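Local coordinates for beta-lactamase-related domain-containing protein (Bacteroides dorei DSM 17855, PDB 5TGF), which is probably a serine hydrolase of the beta-lactamase family, with a calcium-binding site and a substrate that remains uncharacterised, at residues 15-20 with 327-332; 49-54 with 206-211; 106-111 with 149-154; 123-128 with 165-170; 250-255 with 268-273. All blocks are in the same frame, centred on the assembly; numbering follows the deposited sequence.

Interaction 1. Residues 15-20 with 327-332; sequences SIISSW and PVLSET
The carbonyl oxygen of Val328 is gripped twice, both times by Thr332 one helical turn on: by its amide N and by its hydroxyl, with Thr332 OG1 2.6 Å from Val328 O and lying 25° out of the carbonyl plane. On the other helix Ile16 O likewise takes two donors, Trp20 N and the hydroxyl of Ser19, which arrives in the carbonyl plane on a lone pair. No hydrogen bond crosses between 15-20 and 327-332, so the contact is one of packing, mostly apolar. Ile16, with CG1 anti to its carbonyl carbon (chi1 -68°), extends CD1 tip to tip at Thr332, 3.5 Å from the OG1 that is already turned back to its own helix. Trp20 points its six-membered ring at the other helix. Val328 CG1 meets the ring edge near its plane, 3.8 Å from Trp20 CZ2, and Leu329 CD2 lies obliquely, 3.8 Å from Trp20 CH2. One face of the indole rests against its own helix, over Ile16 O and Ile17 CA. Leu329 CD2 also meets Ile17 CG1, the two side chains crossing at about a right angle. Phe306 and Phe320 make edge-to-face contacts with the same indole. The axes of 15-20 and 328-332 approach to 11.6 Å at 155°, nearly antiparallel. Their parent helices, N-terminal 11-22 and C-terminal 328-337, pair beside the central antiparallel sheet, as in the alpha/beta domain of serine beta-lactamases.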
# COMPACT_ATOMS: atom_id res chain seq x y z
N SER A 15 -11.92 21.75 -6.97
CA SER A 15 -12.31 22.67 -5.91
C SER A 15 -11.89 22.10 -4.58
O SER A 15 -11.43 22.82 -3.70
CB SER A 15 -13.82 22.94 -5.88
OG SER A 15 -14.20 23.77 -6.96
N ILE A 16 -12.07 20.79 -4.42
CA ILE A 16 -11.74 20.17 -3.13
C ILE A 16 -10.22 20.23 -2.90
O ILE A 16 -9.78 20.60 -1.82
CB ILE A 16 -12.23 18.71 -3.08
CG1 ILE A 16 -13.77 18.68 -3.05
CG2 ILE A 16 -11.65 18.00 -1.85
CD1 ILE A 16 -14.37 17.29 -3.28
N ILE A 17 -9.44 19.90 -3.91
CA ILE A 17 -7.99 19.92 -3.74
C ILE A 17 -7.47 21.36 -3.52
O ILE A 17 -6.63 21.61 -2.66
CB ILE A 17 -7.27 19.26 -4.94
CG1 ILE A 17 -7.69 17.80 -5.06
CG2 ILE A 17 -5.77 19.37 -4.80
CD1 ILE A 17 -7.23 17.10 -6.32
N SER A 18 -8.03 22.32 -4.26
CA SER A 18 -7.61 23.72 -4.12
C SER A 18 -7.90 24.24 -2.72
O SER A 18 -7.08 24.97 -2.14
CB SER A 18 -8.28 24.60 -5.19
OG SER A 18 -7.88 24.21 -6.48
N SER A 19 -9.04 23.85 -2.17
CA SER A 19 -9.39 24.25 -0.81
C SER A 19 -8.40 23.69 0.22
O SER A 19 -8.10 24.36 1.21
CB SER A 19 -10.81 23.78 -0.44
OG SER A 19 -10.80 22.40 -0.09
N TRP A 20 -7.92 22.46 0.03
CA TRP A 20 -6.84 21.96 0.90
C TRP A 20 -5.55 22.82 0.78
O TRP A 20 -4.87 23.07 1.76
CB TRP A 20 -6.47 20.52 0.62
CG TRP A 20 -7.59 19.53 0.77
CD1 TRP A 20 -8.70 19.64 1.59
CD2 TRP A 20 -7.71 18.26 0.10
NE1 TRP A 20 -9.49 18.51 1.46
CE2 TRP A 20 -8.90 17.66 0.54
CE3 TRP A 20 -6.88 17.56 -0.79
CZ2 TRP A 20 -9.29 16.38 0.13
CZ3 TRP A 20 -7.30 16.30 -1.25
CH2 TRP A 20 -8.52 15.75 -0.83
N PRO A 327 -10.69 9.00 0.83
CA PRO A 327 -11.67 8.48 -0.14
C PRO A 327 -12.67 9.49 -0.67
O PRO A 327 -13.41 9.14 -1.59
CB PRO A 327 -12.46 7.41 0.67
CG PRO A 327 -11.62 7.10 1.80
CD PRO A 327 -10.77 8.28 2.12
N VAL A 328 -12.68 10.73 -0.17
CA VAL A 328 -13.46 11.79 -0.88
C VAL A 328 -12.99 11.94 -2.34
O VAL A 328 -13.77 12.32 -3.23
CB VAL A 328 -13.46 13.16 -0.15
CG1 VAL A 328 -12.13 13.86 -0.29
CG2 VAL A 328 -14.57 14.05 -0.69
N LEU A 329 -11.73 11.58 -2.61
CA LEU A 329 -11.18 11.72 -3.95
C LEU A 329 -11.80 10.70 -4.92
O LEU A 329 -12.24 11.05 -6.02
CB LEU A 329 -9.66 11.53 -3.91
CG LEU A 329 -8.91 12.65 -3.21
CD1 LEU A 329 -7.52 12.15 -2.81
CD2 LEU A 329 -8.83 13.88 -4.10
N SER A 330 -11.81 9.44 -4.52
CA SER A 330 -12.44 8.40 -5.35
C SER A 330 -13.97 8.59 -5.42
O SER A 330 -14.56 8.35 -6.46
CB SER A 330 -12.08 7.01 -4.83
OG SER A 330 -12.21 6.97 -3.42
N GLU A 331 -14.58 9.06 -4.34
CA GLU A 331 -16.03 9.30 -4.33
C GLU A 331 -16.38 10.38 -5.34
O GLU A 331 -17.34 10.24 -6.12
CB GLU A 331 -16.48 9.79 -2.94
CG GLU A 331 -17.97 10.08 -2.80
CD GLU A 331 -18.36 10.66 -1.44
OE1 GLU A 331 -19.38 10.27 -0.87
OE2 GLU A 331 -17.62 11.50 -0.91
N THR A 332 -15.59 11.45 -5.35
CA THR A 332 -15.83 12.60 -6.23
C THR A 332 -15.56 12.22 -7.69
O THR A 332 -16.33 12.59 -8.61
CB THR A 332 -15.01 13.82 -5.79
OG1 THR A 332 -15.25 14.12 -4.41
CG2 THR A 332 -15.35 15.07 -6.63

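Interaction 2. Residues 49-54 with 206-211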
# COMPACT_ATOMS: atom_id res chain seq x y z
N THR A 49 5.40 19.24 -9.20
CA THR A 49 5.23 18.74 -10.56
C THR A 49 4.95 17.25 -10.52
O THR A 49 5.05 16.62 -9.46
CB THR A 49 6.54 18.93 -11.37
OG1 THR A 49 7.55 18.03 -10.89
CG2 THR A 49 7.02 20.36 -11.29
N GLY A 50 4.76 16.63 -11.70
CA GLY A 50 4.61 15.18 -11.80
C GLY A 50 5.83 14.39 -11.31
O GLY A 50 5.80 13.15 -11.17
N ASP A 51 6.96 15.08 -11.21
CA ASP A 51 8.22 14.45 -10.91
C ASP A 51 8.73 14.82 -9.50
O ASP A 51 9.83 14.46 -9.14
CB ASP A 51 9.25 14.79 -12.00
CG ASP A 51 8.91 14.14 -13.36
OD1 ASP A 51 8.55 12.95 -13.45
OD2 ASP A 51 9.01 14.85 -14.36
N THR A 52 7.93 15.53 -8.72
CA THR A 52 8.28 15.83 -7.33
C THR A 52 8.33 14.58 -6.49
O THR A 52 7.37 13.83 -6.47
CB THR A 52 7.28 16.82 -6.72
OG1 THR A 52 7.32 18.05 -7.45
CG2 THR A 52 7.61 17.12 -5.26
N LYS A 53 9.48 14.30 -5.87
CA LYS A 53 9.60 13.13 -5.04
C LYS A 53 8.97 13.38 -3.67
O LYS A 53 9.19 14.43 -3.07
CB LYS A 53 11.07 12.73 -4.89
CG LYS A 53 11.63 12.10 -6.14
CD LYS A 53 13.11 11.80 -6.00
CE LYS A 53 13.33 10.53 -5.20
NZ LYS A 53 14.76 10.40 -4.81
N VAL A 54 8.18 12.41 -3.20
CA VAL A 54 7.46 12.53 -1.95
C VAL A 54 7.58 11.21 -1.19
O VAL A 54 7.44 10.12 -1.78
CB VAL A 54 5.97 12.86 -2.17
CG1 VAL A 54 5.28 13.07 -0.84
CG2 VAL A 54 5.76 14.09 -3.04
N THR A 206 6.98 9.40 -7.03
CA THR A 206 6.44 10.59 -7.71
C THR A 206 5.07 10.23 -8.26
O THR A 206 4.74 9.04 -8.40
CB THR A 206 7.35 11.01 -8.86
OG1 THR A 206 7.42 9.96 -9.83
CG2 THR A 206 8.78 11.30 -8.38
N LEU A 207 4.32 11.24 -8.68
CA LEU A 207 3.07 11.00 -9.37
C LEU A 207 3.29 10.15 -10.63
O LEU A 207 2.58 9.15 -10.81
CB LEU A 207 2.40 12.30 -9.77
CG LEU A 207 1.10 12.15 -10.59
CD1 LEU A 207 0.02 11.53 -9.72
CD2 LEU A 207 0.64 13.46 -11.21
N ASN A 208 4.30 10.51 -11.45
CA ASN A 208 4.52 9.82 -12.73
C ASN A 208 4.93 8.37 -12.51
O ASN A 208 4.42 7.49 -13.17
CB ASN A 208 5.56 10.56 -13.59
CG ASN A 208 5.04 11.89 -14.12
OD1 ASN A 208 3.83 12.12 -14.19
ND2 ASN A 208 5.97 12.81 -14.44
N ASP A 209 5.80 8.12 -11.52
CA ASP A 209 6.21 6.76 -11.21
C ASP A 209 5.03 5.91 -10.75
O ASP A 209 4.84 4.80 -11.23
CB ASP A 209 7.30 6.75 -10.15
CG ASP A 209 8.68 7.00 -10.73
OD1 ASP A 209 8.80 7.36 -11.94
OD2 ASP A 209 9.63 6.80 -9.96
N TYR A 210 4.25 6.40 -9.78
CA TYR A 210 3.24 5.54 -9.18
C TYR A 210 2.07 5.28 -10.14
O TYR A 210 1.46 4.21 -10.12
CB TYR A 210 2.71 6.17 -7.86
CG TYR A 210 2.15 5.18 -6.87
CD1 TYR A 210 0.89 4.62 -7.07
CD2 TYR A 210 2.84 4.84 -5.71
CE1 TYR A 210 0.34 3.76 -6.14
CE2 TYR A 210 2.31 3.92 -4.82
CZ TYR A 210 1.07 3.38 -5.03
OH TYR A 210 0.56 2.45 -4.16
N ILE A 211 1.78 6.23 -11.01
CA ILE A 211 0.78 6.02 -12.06
C ILE A 211 1.18 4.84 -12.97
O ILE A 211 0.32 4.09 -13.41
CB ILE A 211 0.54 7.33 -12.85
CG1 ILE A 211 -0.42 8.25 -12.07
CG2 ILE A 211 -0.09 7.09 -14.22
CD1 ILE A 211 -1.88 7.76 -12.03
O HOH W 1 4.89 14.07 -7.95
O HOH W 2 9.00 10.68 -11.87
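Asp51 and Asn208 cross obliquely, their carboxylate and amide planes 78° apart, so that Asn208 ND2 meets Asp51 OD1 from above the carboxylate plane at 2.8 Å. Beside this pair, Asn208 N bonds to Gly50 O in the carbonyl plane, at 3.0 Å. Gly50 sits in a type I turn from Thr49 to Thr52 and lets Asn208 come close to the turn backbone. Thr206 splits its branches: OG1, between its backbone N and carbonyl carbon (chi1 62°), caps the helix by accepting from Asp209 N at 3.0 Å, while CG2 packs on the carbonyl oxygens of Asp51 and Thr52 and on Lys53 CG. One water gives its protons to Thr49 O and Thr52 O and accepts from Leu207 N; another joins Asp51 OD1 to Thr206 OG1. The turn thus lies over the first turn of helix 207-218, just before strand 54-55 pairs with strand 204-205, while Leu207 packs on strands 28-35 and 302-307 of the main sheet.

Interaction 3. Residues 106-111 with 149-154; sequences HTSGVR and GLAMQI
A loop packs here on the first turn of helix 150-163 in the largely helical part of the beta-lactamase fold. Ala151 CB lies 3.4 Å from Ser108 OG and 4.0 Å from Val110 CB. Val110, with CG1 anti to its backbone N (chi1 174°), spans the first turn of the helix: CG1 meets Leu150 CB at 4.0 Å, the two side chains crossing at about a right angle, and CG2 faces Ile154 CD1. Leu150 CD1 closes on the carbonyl oxygen of Arg111. Further out, an ST turn fixes the loop, Ser108 OG accepting from Val110 N at 3.1 Å with a nearly straight bond (166°). Ile98 and Leu103 back the same apolar cluster. His106 CE1 lies 4.4 Å from SE of Met152, a selenomethionine. The imidazole also touches Lys61, of a possible SxxK motif with Ser58, and Tyr147, the possible second hydroxyl on that lysine, so the contact probably borders the catalytic pocket. A water donates to Arg111 O at 2.9 Å and accepts from Ala151 N.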
# COMPACT_ATOMS: atom_id res chain seq x y z
N HIS A 106 -2.05 -8.03 7.71
CA HIS A 106 -2.19 -7.54 9.05
C HIS A 106 -2.90 -8.52 9.99
O HIS A 106 -3.64 -8.10 10.89
CB HIS A 106 -2.89 -6.19 9.04
CG HIS A 106 -2.18 -5.19 8.19
ND1 HIS A 106 -0.89 -4.80 8.45
CD2 HIS A 106 -2.54 -4.60 7.02
CE1 HIS A 106 -0.49 -3.98 7.50
NE2 HIS A 106 -1.48 -3.81 6.65
N THR A 107 -2.81 -9.82 9.67
CA THR A 107 -3.48 -10.85 10.46
C THR A 107 -2.46 -11.81 11.10
O THR A 107 -2.85 -12.85 11.61
CB THR A 107 -4.53 -11.63 9.68
OG1 THR A 107 -3.94 -12.25 8.52
CG2 THR A 107 -5.66 -10.73 9.24
N SER A 108 -1.20 -11.40 11.18
CA SER A 108 -0.14 -12.28 11.69
C SER A 108 -0.07 -12.37 13.22
O SER A 108 0.44 -13.37 13.76
CB SER A 108 1.22 -11.84 11.17
OG SER A 108 1.63 -10.60 11.73
N GLY A 109 -0.50 -11.30 13.90
CA GLY A 109 -0.28 -11.11 15.33
C GLY A 109 1.09 -10.65 15.74
O GLY A 109 1.39 -10.59 16.94
N VAL A 110 1.94 -10.30 14.77
CA VAL A 110 3.21 -9.67 15.08
C VAL A 110 2.95 -8.25 15.62
O VAL A 110 2.02 -7.57 15.20
CB VAL A 110 4.13 -9.64 13.86
CG1 VAL A 110 5.41 -8.85 14.12
CG2 VAL A 110 4.46 -11.06 13.44
N ARG A 111 3.75 -7.82 16.59
CA ARG A 111 3.55 -6.49 17.17
C ARG A 111 3.57 -5.43 16.02
O ARG A 111 4.41 -5.56 15.13
CB ARG A 111 4.69 -6.22 18.15
CG ARG A 111 4.45 -5.07 19.09
CD ARG A 111 5.72 -4.73 19.84
NE ARG A 111 5.55 -3.44 20.48
CZ ARG A 111 5.16 -3.26 21.73
NH1 ARG A 111 5.02 -4.31 22.52
NH2 ARG A 111 4.95 -2.04 22.20
N GLY A 149 3.49 -2.47 10.84
CA GLY A 149 4.63 -2.42 9.93
C GLY A 149 5.68 -3.51 10.11
O GLY A 149 6.37 -3.87 9.17
N LEU A 150 5.80 -4.09 11.29
CA LEU A 150 6.86 -5.09 11.50
C LEU A 150 6.67 -6.37 10.70
O LEU A 150 7.65 -6.94 10.25
CB LEU A 150 7.03 -5.42 13.00
CG LEU A 150 7.38 -4.24 13.92
CD1 LEU A 150 7.60 -4.75 15.34
CD2 LEU A 150 8.63 -3.56 13.42
N ALA A 151 5.44 -6.88 10.60
CA ALA A 151 5.22 -8.13 9.91
C ALA A 151 5.67 -8.09 8.47
O ALA A 151 6.21 -9.07 7.96
CB ALA A 151 3.76 -8.55 9.99
N MSE A 152 5.50 -6.95 7.81
CA MSE A 152 5.91 -6.84 6.41
C MSE A 152 7.41 -6.86 6.27
O MSE A 152 7.92 -7.19 5.21
CB MSE A 152 5.25 -5.65 5.71
CG MSE A 152 3.78 -6.00 5.53
SE MSE A 152 2.84 -4.54 4.62
CE MSE A 152 4.05 -4.22 3.11
N GLN A 153 8.14 -6.48 7.33
CA GLN A 153 9.60 -6.63 7.32
C GLN A 153 9.99 -8.08 7.17
O GLN A 153 10.89 -8.41 6.40
CB GLN A 153 10.27 -6.07 8.57
CG GLN A 153 9.98 -4.62 8.85
CD GLN A 153 10.68 -3.70 7.89
OE1 GLN A 153 10.16 -3.41 6.80
NE2 GLN A 153 11.84 -3.21 8.29
N ILE A 154 9.29 -8.95 7.88
CA ILE A 154 9.52 -10.39 7.79
C ILE A 154 9.18 -10.90 6.39
O ILE A 154 9.97 -11.63 5.79
CB ILE A 154 8.71 -11.15 8.83
CG1 ILE A 154 9.06 -10.68 10.26
CG2 ILE A 154 8.91 -12.65 8.70
CD1 ILE A 154 8.30 -11.46 11.31
O HOH W 3 3.39 -5.86 12.44

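Interaction 4. Residues 123-128 with 165-170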
# COMPACT_ATOMS: atom_id res chain seq x y z
N ASN A 123 17.94 -0.17 7.31
CA ASN A 123 18.15 -0.24 5.86
C ASN A 123 18.52 -1.64 5.37
O ASN A 123 18.69 -1.86 4.16
CB ASN A 123 19.18 0.78 5.43
CG ASN A 123 18.69 2.18 5.57
OD1 ASN A 123 17.59 2.51 5.13
ND2 ASN A 123 19.52 3.03 6.11
N HIS A 124 18.55 -2.60 6.29
CA HIS A 124 18.72 -4.00 5.91
C HIS A 124 17.76 -4.88 6.64
O HIS A 124 17.68 -4.87 7.89
CB HIS A 124 20.16 -4.47 6.19
CG HIS A 124 21.19 -3.63 5.53
ND1 HIS A 124 21.52 -3.76 4.19
CD2 HIS A 124 21.90 -2.56 5.98
CE1 HIS A 124 22.36 -2.80 3.85
NE2 HIS A 124 22.60 -2.06 4.92
N LEU A 125 17.01 -5.67 5.88
CA LEU A 125 15.97 -6.46 6.50
C LEU A 125 16.49 -7.58 7.40
O LEU A 125 15.83 -7.95 8.37
CB LEU A 125 15.02 -6.99 5.44
CG LEU A 125 14.22 -5.93 4.70
CD1 LEU A 125 13.25 -6.66 3.77
CD2 LEU A 125 13.48 -5.01 5.67
N ASP A 126 17.68 -8.11 7.11
CA ASP A 126 18.21 -9.14 7.98
C ASP A 126 18.41 -8.66 9.41
O ASP A 126 18.06 -9.38 10.36
CB ASP A 126 19.48 -9.79 7.41
CG ASP A 126 20.68 -8.85 7.32
OD1 ASP A 126 20.57 -7.61 7.45
OD2 ASP A 126 21.78 -9.38 7.02
N SER A 127 18.91 -7.43 9.57
CA SER A 127 19.01 -6.80 10.89
C SER A 127 17.63 -6.48 11.51
O SER A 127 17.40 -6.68 12.70
CB SER A 127 19.83 -5.51 10.79
OG SER A 127 21.14 -5.76 10.34
N ALA A 128 16.71 -6.00 10.69
CA ALA A 128 15.34 -5.71 11.18
C ALA A 128 14.70 -6.95 11.75
O ALA A 128 14.07 -6.90 12.80
CB ALA A 128 14.46 -5.15 10.09
N LYS A 165 18.93 -11.79 -2.84
CA LYS A 165 19.14 -10.39 -3.22
C LYS A 165 18.31 -9.49 -2.27
O LYS A 165 17.22 -9.86 -1.87
CB LYS A 165 18.66 -10.18 -4.66
CG LYS A 165 19.26 -9.01 -5.38
CD LYS A 165 18.91 -9.05 -6.88
CE LYS A 165 19.20 -7.68 -7.50
NZ LYS A 165 18.99 -7.60 -8.97
N GLU A 166 18.82 -8.31 -1.97
CA GLU A 166 18.13 -7.44 -1.00
C GLU A 166 16.90 -6.76 -1.63
O GLU A 166 16.77 -6.68 -2.86
CB GLU A 166 19.11 -6.42 -0.41
CG GLU A 166 20.05 -7.03 0.64
CD GLU A 166 20.62 -5.99 1.57
OE1 GLU A 166 21.50 -5.23 1.13
OE2 GLU A 166 20.14 -5.85 2.71
N PHE A 167 16.00 -6.31 -0.76
CA PHE A 167 14.66 -5.89 -1.16
C PHE A 167 14.65 -4.64 -2.05
O PHE A 167 13.86 -4.55 -3.01
CB PHE A 167 13.77 -5.69 0.08
CG PHE A 167 12.32 -5.44 -0.27
CD1 PHE A 167 11.46 -6.48 -0.50
CD2 PHE A 167 11.86 -4.15 -0.47
CE1 PHE A 167 10.14 -6.26 -0.89
CE2 PHE A 167 10.54 -3.91 -0.82
CZ PHE A 167 9.69 -4.97 -1.04
N GLU A 168 15.47 -3.65 -1.72
CA GLU A 168 15.49 -2.46 -2.56
C GLU A 168 16.00 -2.80 -4.01
O GLU A 168 15.38 -2.39 -5.00
CB GLU A 168 16.27 -1.34 -1.90
CG GLU A 168 16.50 -0.10 -2.76
CD GLU A 168 15.23 0.55 -3.30
OE1 GLU A 168 14.14 0.39 -2.72
OE2 GLU A 168 15.31 1.24 -4.33
N PRO A 169 17.11 -3.56 -4.12
CA PRO A 169 17.51 -3.95 -5.47
C PRO A 169 16.48 -4.80 -6.19
O PRO A 169 16.27 -4.61 -7.40
CB PRO A 169 18.80 -4.76 -5.25
CG PRO A 169 19.32 -4.32 -3.97
CD PRO A 169 18.21 -3.71 -3.16
N LEU A 170 15.77 -5.64 -5.45
CA LEU A 170 14.66 -6.40 -6.03
C LEU A 170 13.55 -5.51 -6.57
O LEU A 170 13.01 -5.75 -7.65
CB LEU A 170 14.08 -7.39 -5.03
CG LEU A 170 14.93 -8.63 -4.75
CD1 LEU A 170 14.30 -9.36 -3.60
CD2 LEU A 170 15.00 -9.52 -6.02
O HOH W 4 17.38 -5.26 2.90
O HOH W 5 18.88 -7.85 4.31
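The imidazole of His124 and the carboxylate of Glu166 lie nearly coplanar, 8° apart, and meet edge to edge: Glu166 CD stands in the ring plane. This His-carboxylate hydrogen bond joins the starts of two helices, 125-133 and 167-179, in the largely helical part of the beta-lactamase fold, and both residues are at the N-cap positions of their helices. His124 ND1 gives its N-H to the syn lone pair of Glu166 OE2 at 2.9 Å, almost straight at 165° and in the ring plane. Both CG atoms lie anti to their carbonyl carbons, and Glu166 extends beyond CG to bring the carboxylate across to the ring. Its negative charge close to ND1 may favour the doubly protonated, cationic imidazole. Beside the polar pair the second ring contributes differently: Leu125 CD1 lies obliquely to the Phe167 ring and touches Phe167 CB at 3.9 Å, while CG of Phe167, anti to its backbone N (chi1 -172°), carries the ring off toward helix 60-74 and an edge-to-face partner, Phe186. Leu125 itself is backed by Gln153 and Glu160 of helix 150-163. Two waters extend the grip of Glu166 to the first turn of helix 125-133. One accepts from Leu125 N at 3.0 Å and lies 2.8 Å from Glu166 OE2; the other accepts from Asp126 N at 3.1 Å and sits 2.9 Å from Glu166 OE2.

Interaction 5. Residues 250-255 with 268-273; sequences GEYVEK and GEWREL
Tyr252 CB stands over the six-membered ring of Trp270, 3.9 Å from its centroid and 16° off the normal, a CH-pi contact whose closest carbon is CH2. With CG anti to the backbone N (chi1 167°), the phenol ring then runs out along the indole. Tyr252 CD2 sits 3.8 Å above the indole plane near the middle of the ring system, with Trp270 CD2 as nearest atom, in an edge-to-face contact inclined at 50°. Further along, Tyr252 CE2 lies 3.4 Å from Glu272 OE2, which is in the plane of the phenol ring at its edge. At the tip, Tyr252 OH donates to Glu272 OE2 at 2.7 Å, approaching from above the carboxylate plane. The tyrosine opens helix 252-257, which packs against strand 270-274, an outermost strand of the six-stranded antiparallel sheet of the beta-lactamase fold; a classic beta bulge at Glu272 and Leu273 faces Gln283 there. Next to it, Val253 CG2 packs on Trp270 CE3 at 3.7 Å, the two side chains sliding past each other in opposite directions, and Val253 CG1 rests on Glu272 O at 3.8 Å, a buried carbonyl oxygen for which the model has no partner. The carboxylate of Glu272 is held further by Ser285 at OE2 and by Tyr293 and Gln283 at OE1, while Trp270 makes an edge-to-face contact with Tyr265 and adjoins a bound glycerol.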
# COMPACT_ATOMS: atom_id res chain seq x y z
N GLY A 250 -14.29 0.33 13.78
CA GLY A 250 -13.53 1.57 13.56
C GLY A 250 -12.18 1.43 12.83
O GLY A 250 -11.35 2.31 12.92
N GLU A 251 -11.97 0.34 12.07
CA GLU A 251 -10.79 0.32 11.19
C GLU A 251 -11.10 1.21 9.97
O GLU A 251 -12.23 1.67 9.78
CB GLU A 251 -10.46 -1.12 10.77
CG GLU A 251 -10.22 -2.08 11.93
CD GLU A 251 -8.91 -1.85 12.68
OE1 GLU A 251 -8.02 -1.11 12.22
OE2 GLU A 251 -8.80 -2.39 13.80
N TYR A 252 -10.07 1.44 9.17
CA TYR A 252 -10.13 2.44 8.10
C TYR A 252 -11.32 2.32 7.16
O TYR A 252 -11.95 3.32 6.85
CB TYR A 252 -8.81 2.44 7.31
CG TYR A 252 -8.90 3.22 6.02
CD1 TYR A 252 -8.70 4.60 5.96
CD2 TYR A 252 -9.17 2.55 4.87
CE1 TYR A 252 -8.79 5.25 4.75
CE2 TYR A 252 -9.24 3.20 3.67
CZ TYR A 252 -9.10 4.55 3.62
OH TYR A 252 -9.31 5.12 2.37
N VAL A 253 -11.64 1.12 6.70
CA VAL A 253 -12.73 0.99 5.72
C VAL A 253 -14.10 1.42 6.33
O VAL A 253 -14.90 2.15 5.68
CB VAL A 253 -12.77 -0.42 5.10
CG1 VAL A 253 -14.07 -0.69 4.41
CG2 VAL A 253 -11.59 -0.62 4.16
N GLU A 254 -14.36 1.00 7.57
CA GLU A 254 -15.61 1.37 8.26
C GLU A 254 -15.63 2.87 8.60
O GLU A 254 -16.60 3.56 8.28
CB GLU A 254 -15.83 0.55 9.56
CG GLU A 254 -17.07 1.01 10.38
CD GLU A 254 -17.12 0.45 11.82
OE1 GLU A 254 -16.77 -0.74 11.99
OE2 GLU A 254 -17.44 1.18 12.82
N LYS A 255 -14.50 3.37 9.08
CA LYS A 255 -14.39 4.74 9.54
C LYS A 255 -14.36 5.75 8.40
O LYS A 255 -14.99 6.79 8.48
CB LYS A 255 -13.13 4.90 10.41
CG LYS A 255 -13.04 6.27 11.05
CD LYS A 255 -12.11 6.27 12.25
CE LYS A 255 -11.72 7.69 12.59
NZ LYS A 255 -10.69 7.71 13.65
N GLY A 268 -1.20 -6.19 1.22
CA GLY A 268 -0.72 -4.80 1.18
C GLY A 268 -1.65 -3.75 0.57
O GLY A 268 -1.18 -2.77 0.07
N GLU A 269 -2.96 -3.99 0.61
CA GLU A 269 -3.92 -3.11 0.01
C GLU A 269 -5.30 -3.30 0.66
O GLU A 269 -5.67 -4.44 1.06
CB GLU A 269 -4.02 -3.37 -1.50
CG GLU A 269 -4.45 -4.80 -1.88
CD GLU A 269 -3.83 -5.26 -3.21
OE1 GLU A 269 -4.53 -5.26 -4.25
OE2 GLU A 269 -2.59 -5.54 -3.24
N TRP A 270 -6.04 -2.20 0.78
CA TRP A 270 -7.39 -2.22 1.32
C TRP A 270 -8.40 -2.55 0.24
O TRP A 270 -8.34 -2.02 -0.90
CB TRP A 270 -7.78 -0.85 1.94
CG TRP A 270 -6.93 -0.38 3.10
CD1 TRP A 270 -5.79 0.39 3.04
CD2 TRP A 270 -7.17 -0.62 4.48
NE1 TRP A 270 -5.28 0.57 4.29
CE2 TRP A 270 -6.11 -0.03 5.20
CE3 TRP A 270 -8.13 -1.36 5.19
CZ2 TRP A 270 -6.00 -0.14 6.58
CZ3 TRP A 270 -8.03 -1.43 6.58
CH2 TRP A 270 -6.99 -0.83 7.26
N ARG A 271 -9.34 -3.40 0.61
CA ARG A 271 -10.54 -3.68 -0.14
C ARG A 271 -11.66 -2.74 0.28
O ARG A 271 -12.36 -2.98 1.25
CB ARG A 271 -10.92 -5.15 0.04
CG ARG A 271 -9.86 -6.12 -0.50
CD ARG A 271 -10.09 -7.60 -0.18
NE ARG A 271 -11.50 -7.98 -0.03
CZ ARG A 271 -12.24 -8.70 -0.88
NH1 ARG A 271 -11.80 -9.07 -2.07
NH2 ARG A 271 -13.46 -8.97 -0.53
N GLU A 272 -11.70 -1.55 -0.32
CA GLU A 272 -12.57 -0.47 0.18
C GLU A 272 -14.05 -0.74 -0.16
O GLU A 272 -14.92 -0.51 0.66
CB GLU A 272 -12.18 0.88 -0.41
CG GLU A 272 -10.83 1.40 0.06
CD GLU A 272 -10.58 2.84 -0.36
OE1 GLU A 272 -11.11 3.28 -1.39
OE2 GLU A 272 -9.76 3.50 0.29
N LEU A 273 -14.33 -1.20 -1.38
CA LEU A 273 -15.72 -1.51 -1.77
C LEU A 273 -15.75 -2.93 -2.32
O LEU A 273 -14.94 -3.30 -3.22
CB LEU A 273 -16.22 -0.54 -2.83
CG LEU A 273 -16.13 0.95 -2.53
CD1 LEU A 273 -16.53 1.78 -3.76
CD2 LEU A 273 -17.03 1.26 -1.34

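Interactions 1, 3 and 5 are buried, whereas 2 and 4 are partly buried and combine direct hydrogen bonds with bridging waters; 3 has a water alone, 5 a direct bond. Interaction 1 joins the two chain ends by mostly apolar packing and encloses the other four along the sequence; it meets interaction 5 where Pro327 CG packs on Tyr252 OH. Interaction 5 combines an edge-to-face aromatic pair with a buried carboxylate at the edge of the sheet. Interactions 3 and 4 share a helical region, with Gln153 of helix 150-163 packing on Leu125 and Ala128. In 2 a threonine hydroxyl makes a capping bond; in 4 the residues at two N-cap positions bond each other.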